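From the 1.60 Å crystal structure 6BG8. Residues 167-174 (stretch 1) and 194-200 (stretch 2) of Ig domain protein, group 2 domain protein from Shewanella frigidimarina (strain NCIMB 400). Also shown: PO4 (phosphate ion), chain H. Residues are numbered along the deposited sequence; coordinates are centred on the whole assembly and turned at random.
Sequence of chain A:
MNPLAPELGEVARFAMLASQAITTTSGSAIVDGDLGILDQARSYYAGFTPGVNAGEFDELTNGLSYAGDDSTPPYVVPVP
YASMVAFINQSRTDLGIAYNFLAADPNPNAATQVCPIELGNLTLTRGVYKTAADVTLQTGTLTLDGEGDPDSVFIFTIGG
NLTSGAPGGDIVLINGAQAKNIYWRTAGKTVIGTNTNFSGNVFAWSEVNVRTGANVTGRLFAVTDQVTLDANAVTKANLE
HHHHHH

Stretch 1 (167-174) PGGDIVLI
Stretch 2 (194-200) TNTNFSG

Two segments of one chain, no touching residues closer than 25 positions in sequence, meet through a short run of backbone and a few well-placed side chains, burying 382 Å² in total. Stretch 1 enters as a loop and becomes a strand over Ile171 to Ile174; stretch 2 is loop until a strand around Asn197 to Ser199. The strands run in the same general sense but splay, with a signed crossing angle of 55° and a closest axial approach of 6.2 Å. The register is set by Asp170 beside Asn197 (CA to CA 4.8 Å) and Ile171 beside Phe198 (CA to CA 5.4 Å).

The polar logic centres on Asn197, whose backbone is satisfied at both ends by stretch 1. Its N donates to Asp170 OD1 at 2.8 Å (154° at the hydrogen), while its O accepts from Ile171 N at 2.8 Å and a nearly straight 165°. A carboxylate thus does on one side what a backbone carbonyl would do in a regular sheet. Asp170 (phi/psi -85/153, chi1 -59°, m; chi2 -54°) starts sideways from the backbone, yet its end swings in far enough to reach that amide. The Asn197 carbonyl also receives a CA-H...O contact, Asp170 CA to Asn197 O at 3.5 Å.

Three waters extend the polar network, each linking one stretch to the other. Water 2 donates to Asp170 OD1 at 2.8 Å and to Asn195 O at 2.9 Å, so OD1 serves both an amide and a water. Water 1 donates to Gly169 O at 2.9 Å and to Thr196 OG1 at 2.7 Å, bridging the two loops. Farther along, water 3 donates to Ile171 O at 2.8 Å and hydrogen-bonds Ser199 OG at 2.8 Å, spanning the strands where they diverge.

Gly169, at phi/psi 102/-5, leaves room for Thr196 (chi1 62°, p), which points toward stretch 1. An ideal CB on Gly169 would sit 2.9 Å from Thr196 CG2, a clash; the backbone angles alone would also jam it against the preceding carbonyl. Thr196 CB packs 3.7 Å from Gly169 O.

The apolar part belongs to Ile171 (-112/126; chi1 -70°, m; chi2 164°, t), whose CB points toward stretch 2. Its CD1 lies over one face of the Phe198 ring, 4.0 Å from the centroid and 19° off the normal, a CH-pi contact. Phe198 (-119/141; chi1 -171°, t; chi2 -79°) has its CB pointing away, but its ring still meets the isoleucine, with CD1 of Ile171 3.8 Å from CD2 of Phe198. Ser199 (-130/136; chi1 -78°, m) points toward stretch 1: its CB lies 4.0 Å from Ile171 CG2, and its OG 3.8 Å from Leu173 CD1. The CB of Leu173 (-109/132; chi1 -49°, m; chi2 -173°, t) also points toward stretch 2, whereas that of Val172, between Ile171 and Leu173, points away, the usual strand alternation.

Beyond the interface, Thr194 binds a phosphate ion: N to O3 at 3.0 Å, OG1 to O4 at 2.6 Å.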

ATOM      1  N   PRO A 167       7.979 -10.411 -18.266  1.00 10.39           N
ATOM      2  CA  PRO A 167       6.727 -10.767 -18.959  1.00 12.82           C
ATOM      3  C   PRO A 167       5.562 -11.146 -18.054  1.00 16.20           C
ATOM      4  O   PRO A 167       4.430 -11.208 -18.528  1.00 12.05           O
ATOM      5  CB  PRO A 167       7.138 -11.975 -19.795  1.00 13.04           C
ATOM      6  CG  PRO A 167       8.172 -12.641 -18.940  1.00 10.60           C
ATOM      7  CD  PRO A 167       8.973 -11.494 -18.354  1.00 10.58           C
ATOM      8  N   GLY A 168       5.830 -11.416 -16.776  1.00  9.52           N
ATOM      9  CA  GLY A 168       4.767 -11.802 -15.872  1.00 14.00           C
ATOM     10  C   GLY A 168       4.340 -10.660 -14.975  1.00  9.64           C
ATOM     11  O   GLY A 168       3.893  -9.613 -15.457  1.00 11.45           O
ATOM     12  N   GLY A 169       4.460 -10.855 -13.663  1.00 10.99           N
ATOM     13  CA  GLY A 169       4.260  -9.788 -12.708  1.00  7.70           C
ATOM     14  C   GLY A 169       2.931  -9.796 -11.984  1.00  8.19           C
ATOM     15  O   GLY A 169       2.730  -8.955 -11.100  1.00 10.73           O
ATOM     16  N   ASP A 170       2.016 -10.697 -12.326  1.00  5.70           N
ATOM     17  CA  ASP A 170       0.711 -10.701 -11.680  1.00  6.86           C
ATOM     18  C   ASP A 170       0.750 -11.478 -10.376  1.00  7.48           C
ATOM     19  O   ASP A 170       1.572 -12.382 -10.189  1.00  7.95           O
ATOM     20  CB  ASP A 170      -0.354 -11.296 -12.589  1.00 11.87           C
ATOM     21  CG  ASP A 170      -0.483 -10.543 -13.882  1.00 15.50           C
ATOM     22  OD1 ASP A 170      -0.675  -9.306 -13.838  1.00 11.10           O
ATOM     23  OD2 ASP A 170      -0.353 -11.188 -14.942  1.00 15.42           O
ATOM     24  N   ILE A 171      -0.144 -11.099  -9.466  1.00  9.04           N
ATOM     25  CA  ILE A 171      -0.405 -11.833  -8.232  1.00  7.11           C
ATOM     26  C   ILE A 171      -1.807 -12.414  -8.340  1.00 11.90           C
ATOM     27  O   ILE A 171      -2.767 -11.690  -8.640  1.00 11.12           O
ATOM     28  CB  ILE A 171      -0.255 -10.929  -6.994  1.00  5.60           C
ATOM     29  CG1 ILE A 171       1.220 -10.580  -6.773  1.00  7.38           C
ATOM     30  CG2 ILE A 171      -0.836 -11.600  -5.747  1.00  9.53           C
ATOM     31  CD1 ILE A 171       1.435  -9.413  -5.846  1.00  7.83           C
ATOM     32  N   VAL A 172      -1.919 -13.727  -8.154  1.00  7.00           N
ATOM     33  CA  VAL A 172      -3.200 -14.421  -8.130  1.00  5.22           C
ATOM     34  C   VAL A 172      -3.416 -14.991  -6.736  1.00  7.13           C
ATOM     35  O   VAL A 172      -2.492 -15.546  -6.129  1.00 10.74           O
ATOM     36  CB  VAL A 172      -3.251 -15.535  -9.195  1.00  9.30           C
ATOM     37  CG1 VAL A 172      -4.504 -16.398  -9.027  1.00  8.02           C
ATOM     38  CG2 VAL A 172      -3.213 -14.928 -10.577  1.00  7.87           C
ATOM     39  N   LEU A 173      -4.638 -14.853  -6.231  1.00  4.99           N
ATOM     40  CA  LEU A 173      -5.002 -15.328  -4.902  1.00  6.51           C
ATOM     41  C   LEU A 173      -5.921 -16.532  -5.035  1.00  9.51           C
ATOM     42  O   LEU A 173      -6.886 -16.498  -5.809  1.00  6.91           O
ATOM     43  CB  LEU A 173      -5.684 -14.225  -4.097  1.00  7.15           C
ATOM     44  CG  LEU A 173      -4.958 -12.870  -4.100  1.00  6.61           C
ATOM     45  CD1 LEU A 173      -5.648 -11.916  -3.135  1.00 10.35           C
ATOM     46  CD2 LEU A 173      -3.492 -13.062  -3.729  1.00  6.78           C
ATOM     47  N   ILE A 174      -5.617 -17.594  -4.290  1.00  9.57           N
ATOM     48  CA  ILE A 174      -6.447 -18.790  -4.282  1.00  7.47           C
ATOM     49  C   ILE A 174      -6.682 -19.252  -2.851  1.00 10.23           C
ATOM     50  O   ILE A 174      -5.928 -18.927  -1.929  1.00  7.67           O
ATOM     51  CB  ILE A 174      -5.831 -19.946  -5.103  1.00  7.37           C
ATOM     52  CG1 ILE A 174      -4.503 -20.404  -4.494  1.00  6.27           C
ATOM     53  CG2 ILE A 174      -5.731 -19.571  -6.592  1.00 10.20           C
ATOM     54  CD1 ILE A 174      -4.008 -21.699  -5.081  1.00  7.80           C
ATOM     55  N   THR A 194       3.881  -2.390 -15.428  1.00  7.39           N
ATOM     56  CA  THR A 194       2.796  -1.980 -16.314  1.00  7.43           C
ATOM     57  C   THR A 194       1.784  -3.102 -16.493  1.00  9.08           C
ATOM     58  O   THR A 194       2.148  -4.265 -16.681  1.00  8.59           O
ATOM     59  CB  THR A 194       3.320  -1.568 -17.695  1.00  8.96           C
ATOM     60  OG1 THR A 194       3.925  -2.694 -18.342  1.00  9.14           O
ATOM     61  CG2 THR A 194       4.326  -0.422 -17.603  1.00  8.54           C
ATOM     62  N   ASN A 195       0.503  -2.739 -16.415  1.00 10.18           N
ATOM     63  CA  ASN A 195      -0.598  -3.629 -16.767  1.00  6.57           C
ATOM     64  C   ASN A 195      -0.588  -4.933 -15.980  1.00  8.18           C
ATOM     65  O   ASN A 195      -1.083  -5.955 -16.463  1.00 10.95           O
ATOM     66  CB  ASN A 195      -0.590  -3.916 -18.271  1.00  8.62           C
ATOM     67  CG  ASN A 195      -0.659  -2.656 -19.079  1.00  7.25           C
ATOM     68  OD1 ASN A 195      -1.605  -1.879 -18.953  1.00 10.54           O
ATOM     69  ND2 ASN A 195       0.356  -2.423 -19.887  1.00  6.21           N
ATOM     70  N   THR A 196      -0.042  -4.918 -14.768  1.00  5.55           N
ATOM     71  CA  THR A 196      -0.107  -6.084 -13.896  1.00  6.71           C
ATOM     72  C   THR A 196      -1.282  -5.975 -12.931  1.00 10.66           C
ATOM     73  O   THR A 196      -1.879  -4.913 -12.746  1.00 11.88           O
ATOM     74  CB  THR A 196       1.191  -6.270 -13.093  1.00  9.09           C
ATOM     75  OG1 THR A 196       1.404  -5.136 -12.240  1.00  7.33           O
ATOM     76  CG2 THR A 196       2.394  -6.466 -14.008  1.00  9.99           C
ATOM     77  N   ASN A 197      -1.604  -7.107 -12.310  1.00  7.40           N
ATOM     78  CA  ASN A 197      -2.598  -7.189 -11.244  1.00  7.21           C
ATOM     79  C   ASN A 197      -1.853  -7.460  -9.946  1.00  8.29           C
ATOM     80  O   ASN A 197      -1.220  -8.512  -9.811  1.00  8.16           O
ATOM     81  CB  ASN A 197      -3.615  -8.301 -11.502  1.00  8.95           C
ATOM     82  CG  ASN A 197      -4.420  -8.085 -12.768  1.00 16.82           C
ATOM     83  OD1 ASN A 197      -4.852  -6.972 -13.060  1.00 20.47           O
ATOM     84  ND2 ASN A 197      -4.648  -9.164 -13.515  1.00 26.20           N
ATOM     85  N   PHE A 198      -1.927  -6.515  -9.009  1.00  8.42           N
ATOM     86  CA  PHE A 198      -1.190  -6.559  -7.753  1.00  8.25           C
ATOM     87  C   PHE A 198      -2.162  -6.583  -6.580  1.00  7.77           C
ATOM     88  O   PHE A 198      -3.195  -5.905  -6.603  1.00  7.34           O
ATOM     89  CB  PHE A 198      -0.244  -5.344  -7.639  1.00  7.66           C
ATOM     90  CG  PHE A 198       0.709  -5.420  -6.466  1.00  5.58           C
ATOM     91  CD1 PHE A 198       0.276  -5.114  -5.187  1.00  5.14           C
ATOM     92  CD2 PHE A 198       2.032  -5.768  -6.655  1.00  6.64           C
ATOM     93  CE1 PHE A 198       1.136  -5.199  -4.108  1.00  5.18           C
ATOM     94  CE2 PHE A 198       2.908  -5.840  -5.583  1.00  6.75           C
ATOM     95  CZ  PHE A 198       2.456  -5.556  -4.306  1.00  6.78           C
ATOM     96  N   SER A 199      -1.825  -7.371  -5.546  1.00  5.19           N
ATOM     97  CA  SER A 199      -2.624  -7.486  -4.330  1.00  5.56           C
ATOM     98  C   SER A 199      -1.741  -7.298  -3.105  1.00  6.13           C
ATOM     99  O   SER A 199      -0.648  -7.865  -3.038  1.00  9.32           O
ATOM    100  CB  SER A 199      -3.304  -8.864  -4.244  1.00  7.08           C
ATOM    101  OG  SER A 199      -4.439  -8.918  -5.088  1.00 10.66           O
ATOM    102  N   GLY A 200      -2.213  -6.521  -2.138  1.00  9.79           N
ATOM    103  CA  GLY A 200      -1.548  -6.422  -0.850  1.00  5.79           C
ATOM    104  C   GLY A 200      -1.345  -4.989  -0.395  1.00  6.37           C
ATOM    105  O   GLY A 200      -1.530  -4.025  -1.135  1.00  7.96           O
TER
HETATM  106  P   PO4 H 306       7.339  -3.176 -17.102  1.00 11.83           P
HETATM  107  O1  PO4 H 306       8.297  -4.272 -16.707  1.00 15.77           O
HETATM  108  O2  PO4 H 306       8.047  -2.175 -17.992  1.00 14.30           O
HETATM  109  O3  PO4 H 306       6.859  -2.419 -15.875  1.00 11.68           O
HETATM  110  O4  PO4 H 306       6.176  -3.802 -17.840  1.00 12.28           O
HETATM  111  O   HOH W   1       2.371  -6.329  -9.993  1.00  8.88           O
HETATM  112  O   HOH W   2      -2.043  -8.642 -16.163  1.00 21.12           O
HETATM  113  O   HOH W   3      -3.753  -9.162  -7.796  1.00 10.07           O